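Local coordinates for alpha-L-rhamnosidase (Streptomyces avermitilis, PDB 3W5M), which hydrolyses terminal alpha-L-rhamnose from plant glycosides such as naringin, rutin and hesperidin and from gum arabic, at residues R351-Q357 against P469-Q475. Sequence-based numbering, arbitrary orientation.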
loop_
_atom_site.group_PDB
_atom_site.type_symbol
_atom_site.label_atom_id
_atom_site.label_comp_id
_atom_site.label_asym_id
_atom_site.label_seq_id
_atom_site.Cartn_x
_atom_site.Cartn_y
_atom_site.Cartn_z
ATOM N N ARG A 351 -5.162 -17.332 0.268
ATOM C CA ARG A 351 -5.225 -18.747 0.651
ATOM C C ARG A 351 -5.483 -18.853 2.157
ATOM O O ARG A 351 -6.188 -19.758 2.609
ATOM C CB ARG A 351 -3.905 -19.437 0.328
ATOM C CG ARG A 351 -3.573 -19.554 -1.157
ATOM C CD ARG A 351 -2.084 -19.800 -1.387
ATOM N NE ARG A 351 -1.254 -18.602 -1.201
ATOM C CZ ARG A 351 0.073 -18.577 -1.343
ATOM N NH1 ARG A 351 0.723 -19.691 -1.679
ATOM N NH2 ARG A 351 0.756 -17.441 -1.156
ATOM N N LYS A 352 -4.916 -17.925 2.932
ATOM C CA LYS A 352 -5.028 -17.969 4.387
ATOM C C LYS A 352 -6.162 -17.135 4.942
ATOM O O LYS A 352 -6.822 -17.551 5.904
ATOM C CB LYS A 352 -3.698 -17.581 5.042
ATOM C CG LYS A 352 -2.602 -18.597 4.710
ATOM C CD LYS A 352 -1.365 -18.397 5.549
ATOM C CE LYS A 352 -0.369 -19.511 5.292
ATOM N NZ LYS A 352 0.727 -19.409 6.294
ATOM N N ARG A 353 -6.397 -15.961 4.357
ATOM C CA ARG A 353 -7.457 -15.098 4.880
ATOM C C ARG A 353 -7.893 -14.093 3.812
ATOM O O ARG A 353 -7.105 -13.712 2.913
ATOM C CB ARG A 353 -7.014 -14.371 6.158
ATOM C CG ARG A 353 -5.987 -13.262 5.921
ATOM C CD ARG A 353 -5.438 -12.649 7.205
ATOM N NE ARG A 353 -4.617 -13.640 7.917
ATOM C CZ ARG A 353 -4.957 -14.187 9.083
ATOM N NH1 ARG A 353 -6.086 -13.816 9.707
ATOM N NH2 ARG A 353 -4.164 -15.108 9.633
ATOM N N VAL A 354 -9.163 -13.719 3.884
ATOM C CA VAL A 354 -9.657 -12.581 3.120
ATOM C C VAL A 354 -10.392 -11.680 4.122
ATOM O O VAL A 354 -11.011 -12.163 5.063
ATOM C CB VAL A 354 -10.535 -13.008 1.924
ATOM C CG1 VAL A 354 -11.859 -13.609 2.367
ATOM C CG2 VAL A 354 -10.739 -11.831 0.939
ATOM N N GLN A 355 -10.330 -10.370 3.917
ATOM C CA GLN A 355 -10.955 -9.437 4.860
ATOM C C GLN A 355 -12.320 -9.022 4.300
ATOM O O GLN A 355 -12.438 -8.836 3.104
ATOM C CB GLN A 355 -10.052 -8.219 5.082
ATOM C CG GLN A 355 -8.743 -8.602 5.746
ATOM C CD GLN A 355 -8.033 -7.447 6.431
ATOM O OE1 GLN A 355 -7.961 -7.371 7.684
ATOM N NE2 GLN A 355 -7.514 -6.557 5.635
ATOM N N TYR A 356 -13.338 -8.925 5.147
ATOM C CA TYR A 356 -14.679 -8.449 4.691
ATOM C C TYR A 356 -15.005 -7.082 5.303
ATOM O O TYR A 356 -14.419 -6.653 6.331
ATOM C CB TYR A 356 -15.799 -9.474 5.003
ATOM C CG TYR A 356 -16.195 -9.548 6.463
ATOM C CD1 TYR A 356 -17.121 -8.641 7.014
ATOM C CD2 TYR A 356 -15.640 -10.523 7.304
ATOM C CE1 TYR A 356 -17.482 -8.700 8.356
ATOM C CE2 TYR A 356 -16.017 -10.611 8.646
ATOM C CZ TYR A 356 -16.928 -9.702 9.166
ATOM O OH TYR A 356 -17.287 -9.733 10.494
ATOM N N GLN A 357 -15.925 -6.385 4.642
ATOM C CA GLN A 357 -16.343 -5.028 5.027
ATOM C C GLN A 357 -17.793 -5.071 5.470
ATOM O O GLN A 357 -18.559 -5.922 5.016
ATOM C CB GLN A 357 -16.190 -4.024 3.856
ATOM C CG GLN A 357 -14.758 -3.828 3.317
ATOM C CD GLN A 357 -14.145 -5.077 2.727
ATOM O OE1 GLN A 357 -14.681 -5.657 1.770
ATOM N NE2 GLN A 357 -13.031 -5.543 3.333
ATOM N N PRO A 469 -10.666 -19.144 0.945
ATOM C CA PRO A 469 -9.748 -18.725 2.014
ATOM C C PRO A 469 -10.063 -19.450 3.300
ATOM O O PRO A 469 -11.235 -19.641 3.605
ATOM C CB PRO A 469 -10.064 -17.234 2.221
ATOM C CG PRO A 469 -10.726 -16.799 0.960
ATOM C CD PRO A 469 -11.346 -18.003 0.300
ATOM N N GLU A 470 -9.023 -19.822 4.053
ATOM C CA GLU A 470 -9.184 -20.481 5.352
ATOM C C GLU A 470 -10.032 -19.682 6.349
ATOM O O GLU A 470 -10.823 -20.250 7.100
ATOM C CB GLU A 470 -7.806 -20.802 5.954
ATOM C CG GLU A 470 -7.087 -21.933 5.221
ATOM C CD GLU A 470 -5.646 -22.175 5.688
ATOM O OE1 GLU A 470 -5.337 -21.991 6.887
ATOM O OE2 GLU A 470 -4.803 -22.559 4.845
ATOM N N GLN A 471 -9.873 -18.359 6.347
ATOM C CA GLN A 471 -10.559 -17.487 7.300
ATOM C C GLN A 471 -11.142 -16.295 6.546
ATOM O O GLN A 471 -10.509 -15.793 5.625
ATOM C CB GLN A 471 -9.570 -16.960 8.317
ATOM C CG GLN A 471 -8.816 -18.023 9.090
ATOM C CD GLN A 471 -8.064 -17.380 10.220
ATOM O OE1 GLN A 471 -8.655 -16.714 11.070
ATOM N NE2 GLN A 471 -6.748 -17.526 10.213
ATOM N N ILE A 472 -12.346 -15.877 6.929
ATOM C CA ILE A 472 -12.957 -14.637 6.461
ATOM C C ILE A 472 -13.069 -13.754 7.698
ATOM O O ILE A 472 -13.790 -14.087 8.657
ATOM C CB ILE A 472 -14.330 -14.904 5.810
ATOM C CG1 ILE A 472 -14.183 -15.975 4.711
ATOM C CG2 ILE A 472 -14.950 -13.596 5.292
ATOM C CD1 ILE A 472 -15.484 -16.422 4.056
ATOM N N VAL A 473 -12.308 -12.654 7.719
ATOM C CA VAL A 473 -12.145 -11.873 8.947
ATOM C C VAL A 473 -12.510 -10.415 8.703
ATOM O O VAL A 473 -12.275 -9.926 7.608
ATOM C CB VAL A 473 -10.683 -11.963 9.490
ATOM C CG1 VAL A 473 -10.356 -13.412 9.847
ATOM C CG2 VAL A 473 -9.685 -11.460 8.456
ATOM N N ALA A 474 -13.104 -9.748 9.697
ATOM C CA ALA A 474 -13.491 -8.325 9.546
ATOM C C ALA A 474 -12.214 -7.529 9.315
ATOM O O ALA A 474 -11.184 -7.802 9.972
ATOM C CB ALA A 474 -14.197 -7.803 10.796
ATOM N N GLN A 475 -12.254 -6.591 8.371
ATOM C CA GLN A 475 -11.039 -5.855 8.003
ATOM C C GLN A 475 -10.427 -5.173 9.225
ATOM O O GLN A 475 -11.109 -4.463 9.972
ATOM C CB GLN A 475 -11.343 -4.821 6.911
ATOM C CG GLN A 475 -10.106 -4.049 6.491
ATOM C CD GLN A 475 -10.243 -3.417 5.132
ATOM O OE1 GLN A 475 -11.356 -3.324 4.575
ATOM N NE2 GLN A 475 -9.109 -2.984 4.569
HETATM O O HOH W 1 -5.353 -18.715 7.890
#
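A parallel edge pairing in a mixed beta-sheet brings V354, Q355 and Y356 of 351-357 beside I472, V473 and A474 of 469-475. Backbone hydrogen bonds alternate between the strands: V354 N to Q471 O, V473 N to V354 O (3.0 Å), Y356 N to V473 O and Q475 N to Y356 O. Ahead of them, E470 N donates to R351 O at 3.2 Å. A water donating to K352 O and accepting from Q471 NE2 links the K352 carbonyl to the Q471 side-chain amide. Strand 471-474 is an outermost strand of the sheet within the chain, while 353-360 is flanked on its other side by antiparallel strand 316-326, in the alpha-L-rhamnosidase N-terminal domain. On one sheet face V354 CG1 meets P469 CG at 3.7 Å. Further along that face the Y356 ring, with CG set between backbone N and carbonyl carbon (chi1 74°), swings over the neighbouring strand; A474 CA sits over one ring face, 3.8 Å from the centroid, in a CH-pi contact, and I472 CG2 touches CD2. The Y356 hydroxyl bonds with D21 and the backbone N of L112, linking the sheet to the N-terminal part of the chain. A leucine in its place has neither ring nor hydroxyl, and would probably leave A474 CA without its aromatic cover and D21 and L112 without their shared partner. On the other face R353 and Q471 run alongside each other, R353 NH2 and Q471 NE2 adjoining at 3.6 Å without a bond, while R353 NE salt-bridges D670 of helix 658-671. Q355 and Q475 cross at about a right angle, Q355 NE2 lying by Q475 CG; Q355 OE1 accepts from V476 N, and NE2 of both glutamines binds D477 OD1. Q357, bent at chi2 (62°), gives NE2 to Q475 OE1 at 3.0 Å, from above the carbonyl plane, while its OE1 pairs with the Y329 hydroxyl.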